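Local coordinates for protein mannan endo-1,6-alpha-mannosidase (PDB 6RY0) that probably acts on alpha-1,6-mannosidic linkages as a family 76 glycosidase or transglycosidase, in the transfer of GPI-anchored glycoproteins into the fungal cell wall, at residues G190-N195 with H247-C252; A241-G246 with R257-Y262; H91-P96 with S401-Y406. All coordinates share one frame; numbering follows the deposited sequence. Where two conformers were deposited one is given.

Interactions 1 and 2 are neighbours, their centres about 14 Å apart, and both use the small two-stranded sheet of 193-195 and 245-247. They touch directly where Tyr-193 OH probably bonds Asp-244 and Lys-194 N probably bonds the carbonyl of Gly-246. Their segments alternate along the chain, and together they tie the loops around that sheet to the start of helix 261-278. Interaction 3 lies on the opposite side of the chain's centre, about 40 Å from interaction 1 and 30 Å from interaction 2, centre to centre. It joins helix 76-93 to the turn after helix 389-401, and so encloses both other contacts in sequence, bringing early and late parts of this helical domain together.

Interaction 1: G190-N195 with H247-C252; sequences GYNYKN and HVEHNC
Tyr-193 and His-247 form an antiparallel non-hydrogen-bonded pair, which sends both rings to the same face of the sheet. Tyr-193 CD1 sits over one face of the imidazole, 3.3 Å from His-247 NE2, with the ring planes 37° apart. Bonds from Tyr-193 OH to Asp-244 and from His-247 ND1 to Asp-254 help to fix both rings.

The tight packing continues at Lys-194, whose extended methylenes cross Val-248 at about a right angle, its CG 3.9 Å from Val-248 CG1. Lys-194 CB also lies 4.0 Å from Cys-252 SG, which is disulfide-bonded to Cys-176. A lysine suits this place because its stem packs as a hydrocarbon while NZ bonds the carbonyl of Thr-175 and forms a salt bridge with Asp-173.

The Glu-249 side is looser and more polar. Asn-192 ND2 gives a hydrogen bond of 2.9 Å to the syn lone pair of Glu-249 OE2, which lies near the Asn-192 amide plane, although the carboxylate and amide planes are 83° apart. A water donates to Asn-192 OD1 and weakly meets His-247 NE2. Between the two zones, Val-248 N bonds Asn-192 O at 2.9 Å.

Strand 193-195 then runs into helix 196-213, while His-247 ends strand 245-247 and its segment leads toward helix 261-278.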
ATOM      1  N   GLY A 190       3.534 -18.468  10.157  1.00 18.38           N
ATOM      2  CA  GLY A 190       2.650 -17.964   9.130  1.00 16.01           C
ATOM      3  C   GLY A 190       2.989 -18.438   7.723  1.00 13.28           C
ATOM      4  O   GLY A 190       2.279 -18.103   6.780  1.00 12.63           O
ATOM      5  N   TYR A 191       4.054 -19.229   7.584  1.00 13.01           N
ATOM      6  CA  TYR A 191       4.411 -19.770   6.276  1.00 11.81           C
ATOM      7  C   TYR A 191       3.308 -20.680   5.733  1.00 10.97           C
ATOM      8  O   TYR A 191       3.180 -20.838   4.530  1.00 10.90           O
ATOM      9  CB  TYR A 191       5.718 -20.535   6.370  1.00 13.18           C
ATOM     10  CG  TYR A 191       6.298 -21.010   5.048  1.00 12.89           C
ATOM     11  CD1 TYR A 191       6.900 -20.121   4.150  1.00 12.48           C
ATOM     12  CD2 TYR A 191       6.293 -22.352   4.728  1.00 13.44           C
ATOM     13  CE1 TYR A 191       7.476 -20.577   2.967  1.00 13.04           C
ATOM     14  CE2 TYR A 191       6.858 -22.810   3.560  1.00 13.40           C
ATOM     15  CZ  TYR A 191       7.450 -21.925   2.682  1.00 13.75           C
ATOM     16  OH  TYR A 191       8.017 -22.414   1.513  1.00 15.71           O
ATOM     17  N   ASN A 192       2.505 -21.262   6.623  1.00 11.17           N
ATOM     18  CA  ASN A 192       1.391 -22.112   6.230  1.00 11.34           C
ATOM     19  C   ASN A 192       0.110 -21.360   5.857  1.00 10.56           C
ATOM     20  O   ASN A 192      -0.872 -21.994   5.498  1.00 11.05           O
ATOM     21  CB  ASN A 192       1.078 -23.107   7.354  1.00 13.43           C
ATOM     22  CG  ASN A 192       0.550 -22.436   8.627  1.00 15.94           C
ATOM     23  OD1 ASN A 192       0.844 -21.298   8.930  1.00 17.63           O
ATOM     24  ND2 ASN A 192      -0.234 -23.172   9.388  1.00 18.98           N
ATOM     25  N   TYR A 193       0.126 -20.031   5.922  1.00 10.10           N
ATOM     26  CA  TYR A 193      -1.043 -19.222   5.612  1.00  9.94           C
ATOM     27  C   TYR A 193      -0.853 -18.597   4.232  1.00  9.60           C
ATOM     28  O   TYR A 193       0.070 -17.811   4.020  1.00 11.50           O
ATOM     29  CB  TYR A 193      -1.200 -18.136   6.671  1.00 10.45           C
ATOM     30  CG  TYR A 193      -2.499 -17.357   6.682  1.00 10.65           C
ATOM     31  CD1 TYR A 193      -3.727 -18.002   6.690  1.00 12.43           C
ATOM     32  CD2 TYR A 193      -2.509 -15.963   6.791  1.00 10.83           C
ATOM     33  CE1 TYR A 193      -4.919 -17.277   6.759  1.00 12.30           C
ATOM     34  CE2 TYR A 193      -3.699 -15.248   6.866  1.00 11.35           C
ATOM     35  CZ  TYR A 193      -4.901 -15.911   6.864  1.00 11.83           C
ATOM     36  OH  TYR A 193      -6.108 -15.247   6.945  1.00 13.09           O
ATOM     37  N   LYS A 194      -1.706 -18.961   3.286  1.00  8.95           N
ATOM     38  CA  LYS A 194      -1.703 -18.315   1.974  1.00  9.43           C
ATOM     39  C   LYS A 194      -2.777 -17.244   2.027  1.00 10.00           C
ATOM     40  O   LYS A 194      -3.965 -17.543   2.089  1.00 10.63           O
ATOM     41  CB  LYS A 194      -1.946 -19.314   0.852  1.00  9.38           C
ATOM     42  CG  LYS A 194      -0.749 -20.229   0.591  1.00  9.62           C
ATOM     43  CD  LYS A 194      -0.828 -21.080  -0.642  1.00 10.09           C
ATOM     44  CE  LYS A 194       0.541 -21.637  -0.951  1.00  9.82           C
ATOM     45  NZ  LYS A 194       0.588 -22.388  -2.249  1.00 10.43           N
ATOM     46  N   ASN A 195      -2.349 -15.995   2.076  1.00 10.52           N
ATOM     47  CA  ASN A 195      -3.264 -14.934   2.341  1.00 10.51           C
ATOM     48  C   ASN A 195      -3.438 -13.997   1.168  1.00  9.33           C
ATOM     49  O   ASN A 195      -2.646 -13.940   0.231  1.00  9.71           O
ATOM     50  CB  ASN A 195      -2.929 -14.200   3.613  1.00 11.41           C
ATOM     51  CG  ASN A 195      -1.593 -13.561   3.624  1.00 11.45           C
ATOM     52  OD1 ASN A 195      -0.784 -13.669   2.694  1.00 14.04           O
ATOM     53  ND2 ASN A 195      -1.329 -12.856   4.704  1.00 12.96           N
ATOM     54  N   HIS A 247      -5.343 -21.651   5.141  1.00 10.04           N
ATOM     55  CA  HIS A 247      -4.124 -22.385   5.453  1.00 10.48           C
ATOM     56  C   HIS A 247      -3.921 -23.596   4.562  1.00  9.87           C
ATOM     57  O   HIS A 247      -4.871 -24.339   4.228  1.00 10.28           O
ATOM     58  CB  HIS A 247      -4.135 -22.851   6.904  1.00 12.09           C
ATOM     59  CG  HIS A 247      -4.099 -21.729   7.887  1.00 13.68           C
ATOM     60  ND1 HIS A 247      -5.242 -21.158   8.396  1.00 14.88           N
ATOM     61  CD2 HIS A 247      -3.062 -21.067   8.453  1.00 15.49           C
ATOM     62  CE1 HIS A 247      -4.912 -20.192   9.237  1.00 16.07           C
ATOM     63  NE2 HIS A 247      -3.592 -20.112   9.285  1.00 16.65           N
ATOM     64  N   VAL A 248      -2.654 -23.874   4.253  1.00  9.86           N
ATOM     65  CA  VAL A 248      -2.342 -24.989   3.371  1.00 10.20           C
ATOM     66  C   VAL A 248      -2.772 -26.342   3.915  1.00 10.51           C
ATOM     67  O   VAL A 248      -3.155 -27.213   3.148  1.00 11.27           O
ATOM     68  CB  VAL A 248      -0.841 -25.009   2.991  1.00 11.29           C
ATOM     69  CG1 VAL A 248      -0.476 -23.731   2.290  1.00 11.28           C
ATOM     70  CG2 VAL A 248       0.028 -25.281   4.165  1.00 13.17           C
ATOM     71  N   GLU A 249      -2.735 -26.550   5.225  0.92 10.81           N
ATOM     72  CA  GLU A 249      -3.145 -27.826   5.799  0.92 12.17           C
ATOM     73  C   GLU A 249      -4.603 -28.152   5.521  0.92 11.63           C
ATOM     74  O   GLU A 249      -4.996 -29.302   5.640  0.92 13.03           O
ATOM     75  CB  GLU A 249      -2.948 -27.817   7.319  0.92 15.11           C
ATOM     76  CG  GLU A 249      -1.543 -27.652   7.781  0.92 18.45           C
ATOM     77  CD  GLU A 249      -1.123 -26.218   8.013  0.92 18.59           C
ATOM     78  OE1 GLU A 249      -1.720 -25.280   7.447  0.92 15.52           O
ATOM     79  OE2 GLU A 249      -0.151 -26.037   8.776  0.92 20.38           O
ATOM     80  N   HIS A 250      -5.410 -27.136   5.214  1.00 10.92           N
ATOM     81  CA  HIS A 250      -6.810 -27.328   4.869  1.00 11.24           C
ATOM     82  C   HIS A 250      -7.076 -27.070   3.400  1.00 10.54           C
ATOM     83  O   HIS A 250      -8.221 -26.789   3.016  1.00 11.29           O
ATOM     84  CB  HIS A 250      -7.692 -26.425   5.726  1.00 12.46           C
ATOM     85  CG  HIS A 250      -7.534 -26.692   7.172  1.00 15.16           C
ATOM     86  ND1 HIS A 250      -7.833 -27.919   7.716  1.00 18.25           N
ATOM     87  CD2 HIS A 250      -7.088 -25.920   8.184  1.00 16.91           C
ATOM     88  CE1 HIS A 250      -7.575 -27.884   9.011  1.00 19.73           C
ATOM     89  NE2 HIS A 250      -7.128 -26.683   9.321  1.00 19.60           N
ATOM     90  N   ASN A 251      -6.037 -27.108   2.579  1.00 10.45           N
ATOM     91  CA  ASN A 251      -6.200 -26.806   1.162  1.00 10.72           C
ATOM     92  C   ASN A 251      -6.803 -25.423   0.959  1.00 10.60           C
ATOM     93  O   ASN A 251      -7.492 -25.160  -0.024  1.00 11.39           O
ATOM     94  CB  ASN A 251      -7.039 -27.856   0.425  1.00 12.35           C
ATOM     95  CG  ASN A 251      -6.372 -29.197   0.355  1.00 14.46           C
ATOM     96  OD1 ASN A 251      -5.164 -29.327   0.208  1.00 15.82           O
ATOM     97  ND2 ASN A 251      -7.180 -30.214   0.413  1.00 16.86           N
ATOM     98  N   CYS A 252      -6.506 -24.532   1.903  1.00  9.94           N
ATOM     99  CA  CYS A 252      -6.954 -23.133   1.860  1.00 10.42           C
ATOM    100  C   CYS A 252      -8.466 -22.968   2.004  1.00 11.77           C
ATOM    101  O   CYS A 252      -8.984 -21.855   1.783  1.00 13.00           O
ATOM    102  CB  CYS A 252      -6.412 -22.390   0.622  1.00 10.58           C
ATOM    103  SG  CYS A 252      -4.588 -22.256   0.616  1.00 10.48           S
TER
HETATM  104  O   HOH W   1      -0.589 -18.924  10.462  1.00 39.91           O

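Interaction 2: A241-G246 with R257-Y262; sequences AVYDGG and RAQFSY
Tyr-243 and Arg-257 make the main apolar contact, a CH-pi interaction in which, in the conformer given, the arginine's hydrocarbon stem covers one face of the phenol. Arg-257 CG stands 3.8 Å from the centroid of the Tyr-243 ring, over its centre and 12° off the normal. With Arg-257 extended from CG to NE, CB and CD flank that point of contact, the first near Tyr-243 CD1 and CE1 and the second near CZ. The guanidinium itself is too distant for more than a weak cation-pi attraction. An aromatic residue suits this site because it offers a broad face to the methylenes, while its hydroxyl bonds Asp-236. The stem of Gln-259 adds to the packing, its CG 4.1 Å from Tyr-243 CD1.

A second contact is of carboxylate with ring edge. With Asp-244 CG anti to the backbone N, chi1 -164° carries the carboxylate toward Phe-260, where OD1 lies near the ring plane, 3.3 Å from Phe-260 CD2. This approach probably lets the negative oxygen face the weakly positive rim of the ring, whereas OD2 bonds Tyr-193.

Polar links between the segments run through water. One water donates to Val-242 O and Phe-260 O, each at 2.7 Å. Another donates to Val-242 O and to Ala-258 O and accepts from Phe-260 N at 3.0 Å, so two waters grip the Val-242 carbonyl. A third donates to Asp-244 OD1 at 2.7 Å and is hydrogen-bonded to Tyr-262 OH at 3.1 Å.

No direct hydrogen bond joins the segments. Their union combines hydrocarbon and ring packing with bridging waters, which bond the carbonyls of Val-242, Ala-258 and Phe-260 and the Phe-260 N just before helix 261-278.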
ATOM      1  N   ALA A 241     -16.885  -9.529  -2.060  1.00  7.62           N
ATOM      2  CA  ALA A 241     -16.109  -9.352  -0.854  1.00  7.58           C
ATOM      3  C   ALA A 241     -14.746 -10.012  -1.018  1.00  7.02           C
ATOM      4  O   ALA A 241     -14.604 -10.982  -1.758  1.00  7.91           O
ATOM      5  CB  ALA A 241     -16.827  -9.982   0.325  1.00  8.58           C
ATOM      6  N   VAL A 242     -13.764  -9.503  -0.285  1.00  6.95           N
ATOM      7  CA  VAL A 242     -12.401 -10.007  -0.364  1.00  6.93           C
ATOM      8  C   VAL A 242     -11.927 -10.390   1.029  1.00  6.71           C
ATOM      9  O   VAL A 242     -11.737  -9.536   1.919  1.00  7.43           O
ATOM     10  CB  VAL A 242     -11.460  -8.997  -1.037  1.00  7.05           C
ATOM     11  CG1 VAL A 242     -10.037  -9.567  -1.097  1.00  7.56           C
ATOM     12  CG2 VAL A 242     -11.958  -8.651  -2.440  1.00  7.32           C
ATOM     13  N   TYR A 243     -11.822 -11.692   1.244  1.00  6.92           N
ATOM     14  CA  TYR A 243     -11.498 -12.281   2.522  1.00  7.43           C
ATOM     15  C   TYR A 243      -9.977 -12.305   2.749  1.00  7.53           C
ATOM     16  O   TYR A 243      -9.201 -11.873   1.913  1.00  7.85           O
ATOM     17  CB  TYR A 243     -12.097 -13.696   2.567  1.00  7.93           C
ATOM     18  CG  TYR A 243     -13.594 -13.702   2.300  1.00  7.99           C
ATOM     19  CD1 TYR A 243     -14.445 -12.875   3.005  1.00  8.62           C
ATOM     20  CD2 TYR A 243     -14.122 -14.522   1.323  1.00  8.51           C
ATOM     21  CE1 TYR A 243     -15.803 -12.879   2.757  1.00  9.69           C
ATOM     22  CE2 TYR A 243     -15.474 -14.532   1.057  1.00  9.44           C
ATOM     23  CZ  TYR A 243     -16.326 -13.693   1.784  1.00  9.74           C
ATOM     24  OH  TYR A 243     -17.689 -13.663   1.566  1.00 10.97           O
ATOM     25  N   ASP A 244      -9.584 -12.784   3.912  1.00  8.14           N
ATOM     26  CA  ASP A 244      -8.210 -12.600   4.358  1.00  8.58           C
ATOM     27  C   ASP A 244      -7.241 -13.701   3.934  1.00  8.26           C
ATOM     28  O   ASP A 244      -6.090 -13.400   3.641  1.00  9.07           O
ATOM     29  CB  ASP A 244      -8.156 -12.429   5.881  1.00  9.29           C
ATOM     30  CG  ASP A 244      -6.827 -11.864   6.322  1.00 10.98           C
ATOM     31  OD1 ASP A 244      -6.618 -10.658   6.021  1.00 12.60           O
ATOM     32  OD2 ASP A 244      -5.978 -12.590   6.895  1.00 12.57           O
ATOM     33  N   GLY A 245      -7.652 -14.951   3.917  1.00  8.99           N
ATOM     34  CA  GLY A 245      -6.732 -16.036   3.587  1.00  9.17           C
ATOM     35  C   GLY A 245      -7.220 -17.386   4.077  1.00  9.56           C
ATOM     36  O   GLY A 245      -8.354 -17.485   4.544  1.00 10.84           O
ATOM     37  N   GLY A 246      -6.355 -18.384   3.933  1.00  9.99           N
ATOM     38  CA  GLY A 246      -6.643 -19.739   4.354  1.00 10.24           C
ATOM     39  C   GLY A 246      -5.323 -20.478   4.518  1.00  9.50           C
ATOM     40  O   GLY A 246      -4.271 -19.983   4.097  1.00  9.92           O
ATOM     41  N   ARG A 257     -12.748 -15.044   6.960  1.00 10.99           N
ATOM     42  CA  ARG A 257     -13.618 -14.132   6.233  0.63 10.73           C
ATOM     43  C   ARG A 257     -13.555 -12.686   6.738  1.00 10.00           C
ATOM     44  O   ARG A 257     -14.350 -11.855   6.319  1.00 10.31           O
ATOM     45  CB  ARG A 257     -15.054 -14.681   6.071  0.63 12.79           C
ATOM     46  CG  ARG A 257     -15.129 -15.908   5.083  0.63 14.56           C
ATOM     47  CD  ARG A 257     -16.559 -16.422   4.825  0.63 16.53           C
ATOM     48  NE  ARG A 257     -16.566 -17.529   3.854  0.63 18.72           N
ATOM     49  CZ  ARG A 257     -16.287 -18.797   4.147  0.63 21.11           C
ATOM     50  NH1 ARG A 257     -15.975 -19.141   5.389  0.63 22.55           N
ATOM     51  NH2 ARG A 257     -16.297 -19.727   3.193  0.63 21.74           N
ATOM     52  N   ALA A 258     -12.565 -12.366   7.571  1.00  9.93           N
ATOM     53  CA  ALA A 258     -12.342 -10.959   7.899  1.00 10.25           C
ATOM     54  C   ALA A 258     -12.073 -10.189   6.612  1.00  8.87           C
ATOM     55  O   ALA A 258     -11.276 -10.603   5.779  1.00  9.50           O
ATOM     56  CB  ALA A 258     -11.160 -10.792   8.846  1.00 11.48           C
ATOM     57  N   GLN A 259     -12.722  -9.047   6.498  1.00  8.21           N
ATOM     58  CA  GLN A 259     -12.659  -8.152   5.337  1.00  7.87           C
ATOM     59  C   GLN A 259     -11.907  -6.880   5.697  1.00  7.56           C
ATOM     60  O   GLN A 259     -12.489  -5.935   6.232  1.00  8.72           O
ATOM     61  CB  GLN A 259     -14.049  -7.823   4.839  1.00  8.26           C
ATOM     62  CG  GLN A 259     -14.784  -9.017   4.226  1.00  8.52           C
ATOM     63  CD  GLN A 259     -16.188  -8.629   3.808  1.00 10.00           C
ATOM     64  OE1 GLN A 259     -16.356  -7.759   2.909  1.00 11.30           O
ATOM     65  NE2 GLN A 259     -17.161  -9.223   4.391  1.00 10.77           N
ATOM     66  N   PHE A 260     -10.605  -6.858   5.405  1.00  7.54           N
ATOM     67  CA  PHE A 260      -9.795  -5.678   5.630  1.00  7.48           C
ATOM     68  C   PHE A 260      -9.827  -4.807   4.384  1.00  7.18           C
ATOM     69  O   PHE A 260      -9.696  -5.306   3.247  1.00  7.68           O
ATOM     70  CB  PHE A 260      -8.364  -6.053   6.005  1.00  8.30           C
ATOM     71  CG  PHE A 260      -8.272  -6.726   7.343  1.00  9.19           C
ATOM     72  CD1 PHE A 260      -8.359  -5.971   8.493  1.00 10.40           C
ATOM     73  CD2 PHE A 260      -8.156  -8.090   7.459  1.00 10.97           C
ATOM     74  CE1 PHE A 260      -8.323  -6.570   9.725  1.00 12.52           C
ATOM     75  CE2 PHE A 260      -8.122  -8.701   8.704  1.00 13.17           C
ATOM     76  CZ  PHE A 260      -8.209  -7.940   9.821  1.00 13.48           C
ATOM     77  N   SER A 261      -9.963  -3.501   4.590  1.00  6.99           N
ATOM     78  CA  SER A 261     -10.201  -2.592   3.484  1.00  7.33           C
ATOM     79  C   SER A 261      -9.103  -2.656   2.433  1.00  7.78           C
ATOM     80  O   SER A 261      -9.379  -2.601   1.225  1.00  8.19           O
ATOM     81  CB  SER A 261     -10.330  -1.178   4.029  1.00  7.73           C
ATOM     82  OG  SER A 261      -9.125  -0.698   4.582  1.00  7.54           O
ATOM     83  N   TYR A 262      -7.861  -2.772   2.877  1.00  8.10           N
ATOM     84  CA  TYR A 262      -6.740  -2.695   1.935  1.00  8.68           C
ATOM     85  C   TYR A 262      -6.683  -3.892   1.005  1.00  7.49           C
ATOM     86  O   TYR A 262      -6.069  -3.786  -0.047  1.00  7.93           O
ATOM     87  CB  TYR A 262      -5.397  -2.459   2.654  1.00 11.11           C
ATOM     88  CG  TYR A 262      -4.721  -3.637   3.350  1.00 12.33           C
ATOM     89  CD1 TYR A 262      -5.438  -4.673   3.960  1.00 13.09           C
ATOM     90  CD2 TYR A 262      -3.344  -3.692   3.413  1.00 14.16           C
ATOM     91  CE1 TYR A 262      -4.807  -5.720   4.612  1.00 14.89           C
ATOM     92  CE2 TYR A 262      -2.717  -4.742   4.084  1.00 15.05           C
ATOM     93  CZ  TYR A 262      -3.449  -5.769   4.663  1.00 15.77           C
ATOM     94  OH  TYR A 262      -2.845  -6.826   5.298  1.00 18.07           O
TER
HETATM   95  O   HOH W   2     -11.477  -6.801   1.817  1.00  8.54           O
HETATM   96  O   HOH W   3      -9.718  -9.244   3.911  1.00  9.02           O
HETATM   97  O   HOH W   4      -4.223  -9.512   6.133  1.00 35.41           O

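Interaction 3: H91-P96 with S401-Y406; sequences HLTGDP and SLLIEY
Leu-92, in the last turn of helix 76-93, packs against the type I beta turn of Ser-401 to Ile-404 that follows helix 389-401. Its two methyls divide the work. Leu-92 CD1 approaches Ser-401, 3.9 Å from Ser-401 N; Leu-92 CD2 turns to Ile-404, 3.9 Å from Ile-404 CA and 4.0 Å from Ile-404 CD1. With CG1 anti to the backbone N (chi1 -165°), the Ile-404 side chain brings CD1 to Leu-92. A branched leucine suits this place, since one residue reaches both ends of the turn. Replacing it with an alanine would probably open a gap between the helix end and the turn, leaving Ile-404 CD1 without the leucine methyl it packs on.

Beside this, Leu-403 CD1 lies 3.8 Å from Thr-93 CG2 and 3.5 Å from Leu-92 O. That carbonyl, at the helix end, accepts a hydrogen bond from a water at 2.7 Å, and the same water donates to Leu-403 O. Thr-93 OG1 accepts from Asp-95 N at 3.1 Å, an ST turn, and the hydroxyl also bonds the carbonyl of Tyr-89; Gly-94 with its positive phi ends the helix.

Helix 33-48 covers Leu-403 and helix 323-337 covers Ile-404. Such joining of an early helix to a late turn is consistent with the closed (alpha/alpha)6 barrel of glycoside hydrolase family 76.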
ATOM      1  N   HIS A  91       3.841  14.172  -5.400  1.00  7.75           N
ATOM      2  CA  HIS A  91       3.158  14.081  -6.680  1.00  7.90           C
ATOM      3  C   HIS A  91       1.865  14.896  -6.710  1.00  8.11           C
ATOM      4  O   HIS A  91       1.506  15.468  -7.727  1.00  9.20           O
ATOM      5  CB  HIS A  91       2.907  12.600  -6.955  1.00  8.20           C
ATOM      6  CG  HIS A  91       2.051  12.275  -8.125  1.00  8.20           C
ATOM      7  ND1 HIS A  91       2.434  12.492  -9.419  1.00  9.05           N
ATOM      8  CD2 HIS A  91       0.856  11.642  -8.190  1.00  8.79           C
ATOM      9  CE1 HIS A  91       1.503  12.022 -10.238  1.00  9.79           C
ATOM     10  NE2 HIS A  91       0.524  11.499  -9.515  1.00  9.27           N
ATOM     11  N   LEU A  92       1.119  14.854  -5.608  1.00  8.04           N
ATOM     12  CA  LEU A  92      -0.203  15.455  -5.509  1.00  8.14           C
ATOM     13  C   LEU A  92      -0.144  16.950  -5.219  1.00  9.09           C
ATOM     14  O   LEU A  92      -1.020  17.702  -5.613  1.00 10.16           O
ATOM     15  CB  LEU A  92      -0.993  14.741  -4.408  1.00  8.31           C
ATOM     16  CG  LEU A  92      -1.451  13.339  -4.827  1.00  9.02           C
ATOM     17  CD1 LEU A  92      -1.726  12.469  -3.620  1.00  8.60           C
ATOM     18  CD2 LEU A  92      -2.645  13.387  -5.728  1.00  9.96           C
ATOM     19  N   THR A  93       0.873  17.390  -4.468  1.00  9.34           N
ATOM     20  CA  THR A  93       0.945  18.766  -3.991  1.00  9.89           C
ATOM     21  C   THR A  93       2.014  19.623  -4.654  1.00 10.97           C
ATOM     22  O   THR A  93       1.917  20.832  -4.626  1.00 12.54           O
ATOM     23  CB  THR A  93       1.198  18.819  -2.470  1.00  9.74           C
ATOM     24  OG1 THR A  93       2.533  18.400  -2.197  1.00  9.83           O
ATOM     25  CG2 THR A  93       0.163  18.077  -1.667  1.00 10.06           C
ATOM     26  N   GLY A  94       3.030  18.997  -5.226  1.00 10.85           N
ATOM     27  CA  GLY A  94       4.172  19.709  -5.731  1.00 11.59           C
ATOM     28  C   GLY A  94       5.184  20.135  -4.690  1.00 12.28           C
ATOM     29  O   GLY A  94       6.159  20.778  -5.026  1.00 14.77           O
ATOM     30  N   ASP A  95       4.958  19.786  -3.437  1.00 11.09           N
ATOM     31  CA  ASP A  95       5.864  20.178  -2.351  1.00 11.01           C
ATOM     32  C   ASP A  95       6.988  19.156  -2.246  1.00 10.83           C
ATOM     33  O   ASP A  95       6.710  18.021  -1.857  1.00 10.28           O
ATOM     34  CB  ASP A  95       5.080  20.218  -1.038  1.00 11.16           C
ATOM     35  CG  ASP A  95       5.934  20.540   0.150  1.00 11.04           C
ATOM     36  OD1 ASP A  95       7.116  20.942  -0.034  1.00 11.66           O
ATOM     37  OD2 ASP A  95       5.427  20.394   1.290  1.00 11.84           O
ATOM     38  N   PRO A  96       8.242  19.549  -2.557  1.00 10.95           N
ATOM     39  CA  PRO A  96       9.362  18.597  -2.548  1.00 11.88           C
ATOM     40  C   PRO A  96      10.113  18.583  -1.221  1.00 11.32           C
ATOM     41  O   PRO A  96      11.170  17.984  -1.169  1.00 12.13           O
ATOM     42  CB  PRO A  96      10.259  19.142  -3.661  1.00 12.37           C
ATOM     43  CG  PRO A  96      10.123  20.651  -3.470  1.00 12.87           C
ATOM     44  CD  PRO A  96       8.678  20.875  -3.067  1.00 12.27           C
ATOM     45  N   SER A 401      -4.902  13.165  -1.410  0.75  6.65           N
ATOM     46  CA  SER A 401      -5.544  12.563  -2.556  0.75  6.79           C
ATOM     47  C   SER A 401      -6.775  13.345  -3.024  0.75  7.09           C
ATOM     48  O   SER A 401      -7.230  13.128  -4.155  0.75  7.13           O
ATOM     49  CB  SER A 401      -5.871  11.101  -2.270  0.75  6.89           C
ATOM     50  OG  SER A 401      -4.666  10.358  -2.188  0.75  8.05           O
ATOM     51  N   LEU A 402      -7.267  14.311  -2.227  1.00  7.39           N
ATOM     52  CA  LEU A 402      -8.286  15.225  -2.727  1.00  8.22           C
ATOM     53  C   LEU A 402      -7.792  16.033  -3.924  1.00  8.79           C
ATOM     54  O   LEU A 402      -8.605  16.609  -4.624  1.00 10.43           O
ATOM     55  CB  LEU A 402      -8.738  16.198  -1.630  1.00  8.22           C
ATOM     56  CG  LEU A 402      -9.491  15.563  -0.466  1.00  8.53           C
ATOM     57  CD1 LEU A 402      -9.745  16.617   0.576  1.00  9.48           C
ATOM     58  CD2 LEU A 402     -10.802  14.893  -0.908  1.00  9.60           C
ATOM     59  N   LEU A 403      -6.482  16.086  -4.148  1.00  8.43           N
ATOM     60  CA  LEU A 403      -5.918  16.806  -5.257  1.00  9.01           C
ATOM     61  C   LEU A 403      -5.737  15.962  -6.512  1.00  8.60           C
ATOM     62  O   LEU A 403      -5.125  16.417  -7.476  1.00  9.28           O
ATOM     63  CB  LEU A 403      -4.589  17.450  -4.848  1.00  9.65           C
ATOM     64  CG  LEU A 403      -4.694  18.425  -3.661  1.00 10.94           C
ATOM     65  CD1 LEU A 403      -3.294  18.724  -3.103  1.00 13.36           C
ATOM     66  CD2 LEU A 403      -5.424  19.689  -4.060  1.00 12.69           C
ATOM     67  N   ILE A 404      -6.272  14.749  -6.535  1.00  8.21           N
ATOM     68  CA  ILE A 404      -6.033  13.845  -7.656  1.00  8.27           C
ATOM     69  C   ILE A 404      -6.488  14.453  -8.988  1.00  9.42           C
ATOM     70  O   ILE A 404      -5.858  14.195  -9.989  1.00 10.14           O
ATOM     71  CB  ILE A 404      -6.671  12.459  -7.393  1.00  8.58           C
ATOM     72  CG1 ILE A 404      -6.131  11.393  -8.354  1.00  8.84           C
ATOM     73  CG2 ILE A 404      -8.187  12.494  -7.445  1.00 10.03           C
ATOM     74  CD1 ILE A 404      -4.731  10.949  -8.037  1.00  9.26           C
ATOM     75  N   GLU A 405      -7.550  15.259  -9.008  0.87  9.88           N
ATOM     76  CA  GLU A 405      -8.041  15.827 -10.263  0.87 12.76           C
ATOM     77  C   GLU A 405      -6.993  16.694 -10.944  0.87 12.63           C
ATOM     78  O   GLU A 405      -7.069  16.917 -12.146  0.87 14.93           O
ATOM     79  CB  GLU A 405      -9.342  16.635 -10.020  0.87 14.71           C
ATOM     80  CG  GLU A 405      -9.201  17.839  -8.972  0.87 17.80           C
ATOM     81  CD  GLU A 405     -10.468  18.701  -8.796  0.87 19.06           C
ATOM     82  OE1 GLU A 405     -11.004  18.768  -7.655  0.87 19.40           O
ATOM     83  OE2 GLU A 405     -10.907  19.336  -9.790  0.87 20.66           O
ATOM     84  N   TYR A 406      -6.053  17.233 -10.182  1.00 11.64           N
ATOM     85  CA  TYR A 406      -5.011  18.100 -10.696  1.00 12.41           C
ATOM     86  C   TYR A 406      -3.716  17.373 -11.025  1.00 12.55           C
ATOM     87  O   TYR A 406      -2.796  17.974 -11.582  1.00 14.32           O
ATOM     88  CB  TYR A 406      -4.684  19.203  -9.682  1.00 13.14           C
ATOM     89  CG  TYR A 406      -5.879  19.989  -9.158  1.00 14.63           C
ATOM     90  CD1 TYR A 406      -6.527  20.913  -9.927  1.00 17.02           C
ATOM     91  CD2 TYR A 406      -6.317  19.814  -7.860  1.00 15.16           C
ATOM     92  CE1 TYR A 406      -7.611  21.630  -9.408  1.00 18.35           C
ATOM     93  CE2 TYR A 406      -7.359  20.508  -7.339  1.00 17.20           C
ATOM     94  CZ  TYR A 406      -8.017  21.418  -8.108  1.00 18.74           C
ATOM     95  OH  TYR A 406      -9.091  22.126  -7.606  1.00 20.82           O
TER
HETATM   96  O   HOH W   5      -2.403  17.282  -7.853  1.00 13.92           O